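Local coordinates for BSU-2 beta-lactamase (Bacillus subtilis, PDB 6W5E), which probably hydrolyses the beta-lactam ring of penicillin-type antibiotics as a class D beta-lactamase, consistent with a role in antibiotic resistance, at residues K142-L145 with H146-Y150; R134-E138 with E139-T143; N253-V256 with D257-K261; V244-S247 with G248-K252. All blocks are in the same frame, centred on the assembly; numbering follows the deposited sequence. Where two conformers were deposited one is given.

Contact 1 of 4, residues K142-L145 with H146-Y150; sequences KTWL and HTLSY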
loop_
_atom_site.group_PDB
_atom_site.type_symbol
_atom_site.label_atom_id
_atom_site.label_comp_id
_atom_site.label_asym_id
_atom_site.label_seq_id
_atom_site.Cartn_x
_atom_site.Cartn_y
_atom_site.Cartn_z
ATOM N N LYS A 142 14.596 11.940 0.040
ATOM C CA LYS A 142 15.636 11.129 -0.586
ATOM C C LYS A 142 16.365 10.269 0.441
ATOM O O LYS A 142 16.578 9.067 0.224
ATOM C CB LYS A 142 16.608 12.033 -1.346
ATOM C CG LYS A 142 17.647 11.284 -2.157
ATOM C CD LYS A 142 17.002 10.480 -3.281
ATOM C CE LYS A 142 18.027 10.031 -4.310
ATOM N NZ LYS A 142 17.445 9.074 -5.287
ATOM N N THR A 143 16.754 10.867 1.572
ATOM C CA THR A 143 17.416 10.098 2.624
ATOM C C THR A 143 16.525 8.963 3.114
ATOM O O THR A 143 16.979 7.822 3.254
ATOM C CB THR A 143 17.797 11.025 3.779
ATOM O OG1 THR A 143 18.749 11.992 3.319
ATOM C CG2 THR A 143 18.404 10.233 4.934
ATOM N N TRP A 144 15.246 9.254 3.353
ATOM C CA TRP A 144 14.342 8.223 3.853
ATOM C C TRP A 144 14.143 7.097 2.842
ATOM O O TRP A 144 14.072 5.926 3.222
ATOM C CB TRP A 144 13.009 8.844 4.263
ATOM C CG TRP A 144 13.026 9.369 5.665
ATOM C CD1 TRP A 144 13.112 10.675 6.062
ATOM C CD2 TRP A 144 12.986 8.586 6.858
ATOM N NE1 TRP A 144 13.122 10.750 7.440
ATOM C CE2 TRP A 144 13.039 9.479 7.948
ATOM C CE3 TRP A 144 12.895 7.213 7.113
ATOM C CZ2 TRP A 144 13.014 9.041 9.272
ATOM C CZ3 TRP A 144 12.875 6.781 8.427
ATOM C CH2 TRP A 144 12.931 7.691 9.490
ATOM N N LEU A 145 14.030 7.422 1.550
ATOM C CA LEU A 145 13.831 6.350 0.576
ATOM C C LEU A 145 15.049 5.438 0.481
ATOM O O LEU A 145 14.905 4.253 0.155
ATOM C CB LEU A 145 13.444 6.914 -0.792
ATOM C CG LEU A 145 12.070 7.601 -0.869
ATOM C CD1 LEU A 145 11.605 7.711 -2.308
ATOM C CD2 LEU A 145 11.014 6.889 -0.030
ATOM N N HIS A 146 16.255 5.953 0.749
ATOM C CA HIS A 146 17.393 5.039 0.806
ATOM C C HIS A 146 17.373 4.207 2.080
ATOM O O HIS A 146 17.672 3.009 2.040
ATOM C CB HIS A 146 18.733 5.756 0.632
ATOM C CG HIS A 146 19.844 4.836 0.210
ATOM N ND1 HIS A 146 19.793 4.102 -0.955
ATOM C CD2 HIS A 146 21.025 4.520 0.797
ATOM C CE1 HIS A 146 20.894 3.382 -1.073
ATOM N NE2 HIS A 146 21.656 3.613 -0.020
ATOM N N THR A 147 17.012 4.816 3.212
ATOM C CA THR A 147 16.841 4.051 4.446
ATOM C C THR A 147 15.862 2.899 4.245
ATOM O O THR A 147 16.071 1.795 4.761
ATOM C CB THR A 147 16.373 4.983 5.575
ATOM O OG1 THR A 147 17.476 5.783 6.008
ATOM C CG2 THR A 147 15.827 4.206 6.769
ATOM N N LEU A 148 14.798 3.135 3.484
ATOM C CA LEU A 148 13.719 2.175 3.307
ATOM C C LEU A 148 13.895 1.267 2.096
ATOM O O LEU A 148 13.051 0.387 1.877
ATOM C CB LEU A 148 12.390 2.915 3.194
ATOM C CG LEU A 148 12.002 3.724 4.428
ATOM C CD1 LEU A 148 10.755 4.544 4.141
ATOM C CD2 LEU A 148 11.812 2.806 5.641
ATOM N N SER A 149 14.945 1.463 1.300
ATOM C CA SER A 149 15.207 0.626 0.129
ATOM C C SER A 149 14.001 0.596 -0.805
ATOM O O SER A 149 13.557 -0.465 -1.249
ATOM C CB SER A 149 15.608 -0.790 0.547
ATOM O OG SER A 149 16.890 -0.808 1.142
ATOM N N TYR A 150 13.461 1.773 -1.103
ATOM C CA TYR A 150 12.166 1.848 -1.775
ATOM C C TYR A 150 12.356 1.939 -3.288
ATOM O O TYR A 150 12.395 3.023 -3.869
ATOM C CB TYR A 150 11.335 2.998 -1.216
ATOM C CG TYR A 150 9.874 2.845 -1.557
ATOM C CD1 TYR A 150 9.362 3.372 -2.736
ATOM C CD2 TYR A 150 9.013 2.148 -0.721
ATOM C CE1 TYR A 150 8.031 3.229 -3.066
ATOM C CE2 TYR A 150 7.675 1.989 -1.051
ATOM C CZ TYR A 150 7.195 2.532 -2.224
ATOM O OH TYR A 150 5.868 2.400 -2.555
#

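Contact 2 of 4, residues R134-E138 with E139-T143; sequences RDIGE and ERMKT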
loop_
_atom_site.group_PDB
_atom_site.type_symbol
_atom_site.label_atom_id
_atom_site.label_comp_id
_atom_site.label_asym_id
_atom_site.label_seq_id
_atom_site.Cartn_x
_atom_site.Cartn_y
_atom_site.Cartn_z
ATOM N N ARG A 134 5.410 17.946 0.182
ATOM C CA ARG A 134 6.083 19.237 0.100
ATOM C C ARG A 134 6.688 19.633 1.442
ATOM O O ARG A 134 7.797 20.180 1.489
ATOM C CB ARG A 134 5.117 20.309 -0.416
ATOM C CG ARG A 134 4.707 20.148 -1.875
ATOM C CD ARG A 134 4.019 21.391 -2.417
ATOM N NE ARG A 134 2.696 21.615 -1.828
ATOM C CZ ARG A 134 1.563 21.108 -2.307
ATOM N NH1 ARG A 134 1.591 20.332 -3.388
ATOM N NH2 ARG A 134 0.404 21.377 -1.709
ATOM N N ASP A 135 5.987 19.348 2.548
ATOM C CA ASP A 135 6.524 19.670 3.868
ATOM C C ASP A 135 7.685 18.751 4.237
ATOM O O ASP A 135 8.609 19.170 4.949
ATOM C CB ASP A 135 5.423 19.558 4.919
ATOM C CG ASP A 135 4.491 20.766 4.945
ATOM O OD1 ASP A 135 4.858 21.846 4.438
ATOM O OD2 ASP A 135 3.390 20.640 5.515
ATOM N N ILE A 136 7.662 17.496 3.777
ATOM C CA ILE A 136 8.804 16.614 4.010
ATOM C C ILE A 136 10.028 17.147 3.276
ATOM O O ILE A 136 11.111 17.306 3.857
ATOM C CB ILE A 136 8.466 15.165 3.607
ATOM C CG1 ILE A 136 7.417 14.575 4.567
ATOM C CG2 ILE A 136 9.725 14.313 3.590
ATOM C CD1 ILE A 136 6.866 13.242 4.103
ATOM N N GLY A 137 9.862 17.471 2.001
ATOM C CA GLY A 137 10.926 18.115 1.243
ATOM C C GLY A 137 11.848 17.116 0.574
ATOM O O GLY A 137 12.037 15.989 1.030
ATOM N N GLU A 138 12.442 17.562 -0.535
ATOM C CA GLU A 138 13.247 16.697 -1.396
ATOM C C GLU A 138 14.356 15.985 -0.634
ATOM O O GLU A 138 14.505 14.762 -0.732
ATOM C CB GLU A 138 13.851 17.548 -2.518
ATOM C CG GLU A 138 14.763 16.806 -3.479
ATOM C CD GLU A 138 14.008 16.293 -4.678
ATOM O OE1 GLU A 138 12.766 16.447 -4.697
ATOM O OE2 GLU A 138 14.651 15.744 -5.598
ATOM N N GLU A 139 15.165 16.736 0.116
ATOM C CA GLU A 139 16.338 16.136 0.742
ATOM C C GLU A 139 15.947 15.105 1.798
ATOM O O GLU A 139 16.573 14.042 1.903
ATOM C CB GLU A 139 17.219 17.227 1.350
ATOM C CG GLU A 139 17.645 18.307 0.355
ATOM C CD GLU A 139 16.808 19.581 0.457
ATOM O OE1 GLU A 139 15.558 19.517 0.301
ATOM O OE2 GLU A 139 17.423 20.654 0.682
ATOM N N ARG A 140 14.924 15.405 2.601
ATOM C CA ARG A 140 14.482 14.446 3.605
ATOM C C ARG A 140 13.875 13.217 2.949
ATOM O O ARG A 140 14.140 12.086 3.369
ATOM C CB ARG A 140 13.479 15.103 4.550
ATOM C CG ARG A 140 14.098 16.167 5.420
ATOM C CD ARG A 140 13.320 16.366 6.695
ATOM N NE ARG A 140 12.035 17.014 6.463
ATOM C CZ ARG A 140 11.287 17.519 7.439
ATOM N NH1 ARG A 140 11.698 17.431 8.696
ATOM N NH2 ARG A 140 10.129 18.098 7.158
ATOM N N MET A 141 13.067 13.419 1.906
ATOM C CA MET A 141 12.476 12.285 1.207
ATOM C C MET A 141 13.555 11.365 0.648
ATOM O O MET A 141 13.457 10.136 0.762
ATOM C CB MET A 141 11.563 12.788 0.090
ATOM C CG MET A 141 10.689 11.701 -0.517
ATOM S SD MET A 141 9.353 11.166 0.591
ATOM C CE MET A 141 8.247 12.575 0.484
ATOM N N LYS A 142 14.596 11.940 0.040
ATOM C CA LYS A 142 15.636 11.129 -0.586
ATOM C C LYS A 142 16.365 10.269 0.441
ATOM O O LYS A 142 16.578 9.067 0.224
ATOM C CB LYS A 142 16.608 12.033 -1.346
ATOM C CG LYS A 142 17.647 11.284 -2.157
ATOM C CD LYS A 142 17.002 10.480 -3.281
ATOM C CE LYS A 142 18.027 10.031 -4.310
ATOM N NZ LYS A 142 17.445 9.074 -5.287
ATOM N N THR A 143 16.754 10.867 1.572
ATOM C CA THR A 143 17.416 10.098 2.624
ATOM C C THR A 143 16.525 8.963 3.114
ATOM O O THR A 143 16.979 7.822 3.254
ATOM C CB THR A 143 17.797 11.025 3.779
ATOM O OG1 THR A 143 18.749 11.992 3.319
ATOM C CG2 THR A 143 18.404 10.233 4.934
#

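Contact 3 of 4, residues N253-V256 with D257-K261; sequences NITV and DILKK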
loop_
_atom_site.group_PDB
_atom_site.type_symbol
_atom_site.label_atom_id
_atom_site.label_comp_id
_atom_site.label_asym_id
_atom_site.label_seq_id
_atom_site.Cartn_x
_atom_site.Cartn_y
_atom_site.Cartn_z
ATOM N N ASN A 253 -10.300 -6.449 -5.357
ATOM C CA ASN A 253 -11.290 -7.516 -5.469
ATOM C C ASN A 253 -10.623 -8.872 -5.671
ATOM O O ASN A 253 -11.073 -9.883 -5.119
ATOM C CB ASN A 253 -12.270 -7.217 -6.605
ATOM C CG ASN A 253 -13.184 -6.055 -6.289
ATOM O OD1 ASN A 253 -13.306 -5.645 -5.135
ATOM N ND2 ASN A 253 -13.845 -5.522 -7.316
ATOM N N ILE A 254 -9.546 -8.914 -6.462
ATOM C CA ILE A 254 -8.800 -10.158 -6.638
ATOM C C ILE A 254 -8.227 -10.617 -5.305
ATOM O O ILE A 254 -8.330 -11.793 -4.931
ATOM C CB ILE A 254 -7.693 -9.972 -7.694
ATOM C CG1 ILE A 254 -8.284 -9.967 -9.111
ATOM C CG2 ILE A 254 -6.629 -11.053 -7.543
ATOM C CD1 ILE A 254 -7.293 -9.555 -10.164
ATOM N N THR A 255 -7.612 -9.691 -4.570
ATOM C CA THR A 255 -6.992 -10.039 -3.298
ATOM C C THR A 255 -8.026 -10.586 -2.332
ATOM O O THR A 255 -7.815 -11.621 -1.693
ATOM C CB THR A 255 -6.329 -8.803 -2.690
ATOM O OG1 THR A 255 -5.404 -8.229 -3.621
ATOM C CG2 THR A 255 -5.591 -9.176 -1.417
ATOM N N VAL A 256 -9.153 -9.887 -2.197
ATOM C CA VAL A 256 -10.199 -10.335 -1.281
ATOM C C VAL A 256 -10.711 -11.717 -1.675
ATOM O O VAL A 256 -10.919 -12.577 -0.811
ATOM C CB VAL A 256 -11.314 -9.278 -1.189
ATOM C CG1 VAL A 256 -12.528 -9.841 -0.476
ATOM C CG2 VAL A 256 -10.783 -8.033 -0.464
ATOM N N ASP A 257 -10.908 -11.955 -2.980
ATOM C CA ASP A 257 -11.342 -13.278 -3.412
ATOM C C ASP A 257 -10.349 -14.355 -2.986
ATOM O O ASP A 257 -10.762 -15.409 -2.489
ATOM C CB ASP A 257 -11.600 -13.303 -4.918
ATOM C CG ASP A 257 -12.676 -14.305 -5.303
ATOM O OD1 ASP A 257 -13.818 -14.181 -4.815
ATOM O OD2 ASP A 257 -12.380 -15.217 -6.099
ATOM N N ILE A 258 -9.046 -14.109 -3.151
ATOM C CA ILE A 258 -8.037 -15.090 -2.761
ATOM C C ILE A 258 -8.058 -15.310 -1.258
ATOM O O ILE A 258 -8.025 -16.451 -0.782
ATOM C CB ILE A 258 -6.643 -14.650 -3.248
ATOM C CG1 ILE A 258 -6.588 -14.633 -4.782
ATOM C CG2 ILE A 258 -5.568 -15.558 -2.664
ATOM C CD1 ILE A 258 -5.381 -13.911 -5.335
ATOM N N LEU A 259 -8.108 -14.221 -0.486
ATOM C CA LEU A 259 -8.055 -14.356 0.967
ATOM C C LEU A 259 -9.286 -15.069 1.510
ATOM O O LEU A 259 -9.197 -15.759 2.532
ATOM C CB LEU A 259 -7.875 -12.989 1.631
ATOM C CG LEU A 259 -6.582 -12.237 1.303
ATOM C CD1 LEU A 259 -6.566 -10.882 2.007
ATOM C CD2 LEU A 259 -5.327 -13.043 1.646
ATOM N N LYS A 260 -10.433 -14.922 0.841
ATOM C CA LYS A 260 -11.625 -15.679 1.212
ATOM C C LYS A 260 -11.494 -17.149 0.817
ATOM O O LYS A 260 -11.780 -18.042 1.621
ATOM C CB LYS A 260 -12.859 -15.058 0.561
ATOM C CG LYS A 260 -13.325 -13.767 1.222
ATOM C CD LYS A 260 -14.531 -13.186 0.497
ATOM C CE LYS A 260 -15.139 -12.054 1.295
ATOM N NZ LYS A 260 -16.274 -11.412 0.580
ATOM N N LYS A 261 -11.048 -17.416 -0.418
ATOM C CA LYS A 261 -10.900 -18.790 -0.886
ATOM C C LYS A 261 -9.957 -19.588 -0.004
ATOM O O LYS A 261 -10.127 -20.801 0.141
ATOM C CB LYS A 261 -10.322 -18.791 -2.297
ATOM C CG LYS A 261 -11.286 -18.565 -3.422
ATOM C CD LYS A 261 -10.491 -18.615 -4.716
ATOM C CE LYS A 261 -11.375 -18.665 -5.926
ATOM N NZ LYS A 261 -10.516 -18.578 -7.123
#

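Contact 4 of 4, residues V244-S247 with G248-K252; sequences VDDS and GTKAK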
loop_
_atom_site.group_PDB
_atom_site.type_symbol
_atom_site.label_atom_id
_atom_site.label_comp_id
_atom_site.label_asym_id
_atom_site.label_seq_id
_atom_site.Cartn_x
_atom_site.Cartn_y
_atom_site.Cartn_z
ATOM N N VAL A 244 -1.753 -5.261 -11.097
ATOM C CA VAL A 244 -2.491 -5.636 -12.301
ATOM C C VAL A 244 -2.440 -4.507 -13.330
ATOM O O VAL A 244 -2.250 -3.332 -12.997
ATOM C CB VAL A 244 -3.975 -5.996 -12.005
ATOM C CG1 VAL A 244 -4.088 -7.266 -11.181
ATOM C CG2 VAL A 244 -4.684 -4.830 -11.314
ATOM N N ASP A 245 -2.660 -4.881 -14.595
ATOM C CA ASP A 245 -2.880 -3.923 -15.676
ATOM C C ASP A 245 -4.351 -3.514 -15.732
ATOM O O ASP A 245 -5.002 -3.625 -16.776
ATOM C CB ASP A 245 -2.382 -4.499 -17.018
ATOM C CG ASP A 245 -3.302 -5.581 -17.592
ATOM O OD1 ASP A 245 -3.885 -6.356 -16.809
ATOM O OD2 ASP A 245 -3.436 -5.660 -18.840
ATOM N N ASP A 246 -4.872 -3.021 -14.612
ATOM C CA ASP A 246 -6.289 -2.731 -14.411
ATOM C C ASP A 246 -6.352 -1.806 -13.202
ATOM O O ASP A 246 -5.319 -1.332 -12.724
ATOM C CB ASP A 246 -7.057 -4.043 -14.206
ATOM C CG ASP A 246 -8.519 -3.966 -14.625
ATOM O OD1 ASP A 246 -9.143 -2.891 -14.521
ATOM O OD2 ASP A 246 -9.065 -5.007 -15.049
ATOM N N SER A 247 -7.547 -1.568 -12.678
ATOM C CA SER A 247 -7.676 -0.590 -11.609
ATOM C C SER A 247 -7.264 -1.173 -10.256
ATOM O O SER A 247 -7.165 -2.389 -10.067
ATOM C CB SER A 247 -9.119 -0.107 -11.501
ATOM O OG SER A 247 -9.939 -1.180 -11.069
ATOM N N GLY A 248 -7.041 -0.273 -9.293
ATOM C CA GLY A 248 -6.805 -0.703 -7.925
ATOM C C GLY A 248 -7.992 -1.429 -7.326
ATOM O O GLY A 248 -7.820 -2.320 -6.490
ATOM N N THR A 249 -9.208 -1.069 -7.749
ATOM C CA THR A 249 -10.394 -1.805 -7.316
ATOM C C THR A 249 -10.326 -3.253 -7.774
ATOM O O THR A 249 -10.629 -4.172 -7.002
ATOM C CB THR A 249 -11.651 -1.121 -7.853
ATOM O OG1 THR A 249 -11.779 0.162 -7.234
ATOM C CG2 THR A 249 -12.887 -1.952 -7.554
ATOM N N LYS A 250 -9.916 -3.473 -9.025
ATOM C CA LYS A 250 -9.734 -4.837 -9.512
ATOM C C LYS A 250 -8.691 -5.576 -8.682
ATOM O O LYS A 250 -8.896 -6.732 -8.294
ATOM C CB LYS A 250 -9.343 -4.824 -10.992
ATOM C CG LYS A 250 -9.108 -6.213 -11.582
ATOM C CD LYS A 250 -10.373 -7.060 -11.599
ATOM C CE LYS A 250 -10.210 -8.263 -12.517
ATOM N NZ LYS A 250 -11.442 -9.088 -12.601
ATOM N N ALA A 251 -7.554 -4.926 -8.404
ATOM C CA ALA A 251 -6.528 -5.557 -7.580
ATOM C C ALA A 251 -7.078 -5.923 -6.207
ATOM O O ALA A 251 -6.800 -7.009 -5.685
ATOM C CB ALA A 251 -5.331 -4.617 -7.444
ATOM N N LYS A 252 -7.870 -5.033 -5.608
ATOM C CA LYS A 252 -8.418 -5.314 -4.287
ATOM C C LYS A 252 -9.425 -6.454 -4.348
ATOM O O LYS A 252 -9.416 -7.341 -3.489
ATOM C CB LYS A 252 -9.070 -4.056 -3.712
ATOM C CG LYS A 252 -9.627 -4.238 -2.301
ATOM C CD LYS A 252 -10.283 -2.965 -1.793
ATOM C CE LYS A 252 -10.841 -3.176 -0.400
ATOM N NZ LYS A 252 -11.511 -1.954 0.142
#

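Contact 1 of 4, residues K142-L145 with H146-Y150
Leu-145 O receives the N-H of Tyr-150 five residues on (O to N 3.1 Å), a nearly straight bond lying in the carbonyl plane. Together with Ser-149 N on His-146 O (3.2 Å) it closes helix 138-147 as a Schellman motif, with Ser-149 turned to positive phi (55°). The preceding carbonyls are taken in ordinary helical order. Lys-142 O accepts from His-146 N at 3.2 Å, Thr-143 O from Thr-147 N at 3.0 Å, and Trp-144 O from Leu-148 N at 2.9 Å. Thr-143 O also accepts a weak hydrogen bond from Thr-147 OG1, whose chi1 of -74° sets the hydroxyl beside its own backbone N and back toward the previous turn. The polar ends of Lys-142 and His-146 look outside the helix: NZ and ND1 both bond to Glu-153, the first to its backbone O, the second to its carboxylate. Apolar contacts follow the same turn. Leu-148 CG sits at the edge of the Trp-144 indole, 4.5 Å from CE3, and Leu-145 CD2 lies 4.1 Å from Tyr-150 CB. The Trp-144 ring lies almost parallel to that of Phe-189 and, by touching Ile-85 and Gln-88, brings helix 138-147 against helix 81-88. Leu-148 and Tyr-150 continue this contact past the helix end on Val-81, while Tyr-150 adds an edge-to-face contact with Phe-78.

Contact 2 of 4, residues R134-E138 with E139-T143
The guanidinium of Arg-140 meets two successive backbone carbonyls, those of Asp-135 and Ile-136, at its edge and close to its own plane. NE gives a practically straight bond (177°) to Ile-136 O at 2.8 Å, using a lone pair of that oxygen. NH2 reaches Asp-135 O at 2.9 Å, a more bent bond that comes in tilted from the carbonyl plane. Two donors on two neighbouring acceptors fix the rotation of the group, and they occupy carbonyls at the end of helix 126-136, where the chain turns away. A bend at chi3 (-71°) swings the guanidinium back along the helix end to make this possible. Gly-137 makes the turn itself. Its positive phi of 89° breaks helix 126-136, and the same residue is the N-cap of helix 138-147, whose first bonds run from Met-141 N to Gly-137 O (2.9 Å) and from Lys-142 N to Glu-138 O (2.9 Å). On the buried side, the Ile-136 and Met-141 side chains cross at an angle: the methyl CE of Met-141 lies 3.9 Å from both CG2 and CD1 of Ile-136. Ile-136 and Met-141, one from each helix, both rest on Asn-82 and Ile-85, so the two-helix corner is seated on helix 81-88; Met-141 also reaches Phe-162, and Arg-140 lies against Val-89 in the following loop.

Contact 3 of 4, residues N253-V256 with D257-K261
Ile-254 with Ile-258, Thr-255 with Leu-259 and Val-256 with Lys-260 are three side-chain pairs, each one helical turn apart and running side by side in the same direction. Of the aliphatic contacts, Ile-254 CG2 touches Ile-258 CD1 at 3.8 Å, and the methyl CG2 of Thr-255 meets Leu-259 CD1 at 3.9 Å. Val-256 CG1 lies 3.9 Å from CE of Lys-260, whose fully extended chain passes alongside the valine. With chi1 at 168°, CG1 stands anti to the valine's backbone N, on the side where the lysine runs. The hydrogen bonds are those of a regular alpha helix: Asp-257 N to Asn-253 O is 3.0 Å, and Leu-259 N to Thr-255 O 2.9 Å. Among the polar side chains, Thr-255 OG1 is bonded both to Ala-251 O one turn earlier and to Thr-242 OG1. Lys-261 NZ is paired with Asp-41 and Glu-42. On its inner side helix 248-261 lies on strand 236-244, Ile-254 against Val-244 and Thr-255 and Leu-259 against Phe-240, while Ile-258 faces the loop residues Val-39 and Glu-42.

Contact 4 of 4, residues V244-S247 with G248-K252
Ser-247 caps helix 248-261 with its hydroxyl while its own N-H is taken by the side chain of the residue before it. OG accepts from Lys-250 N at 3.1 Å, a nearly straight bond (163°) to an amide of the helix's first turn. The torsion explains the reach: at chi1 67° OG stands between the backbone N and the carbonyl carbon, facing the start of the helix. The carbonyl of the same serine joins in, Ser-247 O taking Ala-251 N at 3.1 Å, so both oxygens of the N-cap residue are used. Asp-246 OD1 receives Ser-247 N at 2.8 Å on its anti side, somewhat out of the carboxylate plane, which holds the cap residue in position. The carboxylate also lies across the aliphatic part of Lys-250, with OD2 3.7 Å from CG. The charges themselves stay apart: Lys-250 NZ is 5.3 Å from Asp-246 OD2, the lysine chain being bent at chi2 (65°), so there is no direct salt bridge, though a weaker through-space attraction is possible. Below the cap, Val-244 CG2 packs on Ala-251 CB at 3.9 Å. Gly-248 N bonds to Thr-217 OG1 on strand 209-217, two places across the sheet from strand 236-244; Thr-217 directly follows the Lys-Thr-Gly sequence characteristic of serine beta-lactamases. A malonate ion, probably from crystallisation, is bound close to Gly-248. The arrangement is a serine N-cap at the junction of the last strand and the C-terminal helix in the penicillin-binding protein transpeptidase fold.

How the contacts relate
Each contact is local, and none closes a long loop. Contact 2 comes first along the chain, turning the corner from helix 126-136 into helix 138-147; contact 1 overlaps it at Lys-142 and Thr-143 and carries the same helix to its C-terminal end. Both therefore belong to the helical region packed on helix 81-88. Much later, contact 4 joins strand 236-244 to helix 248-261, and contact 3 follows in series along that helix. The two touch through Ile-254 and Val-244. Contacts 1 and 3 lie on opposite sides of the chain's centre, their centres about 31 Å apart. None nests or crosses; contacts 3 and 4 belong to the helix lying on the sheet.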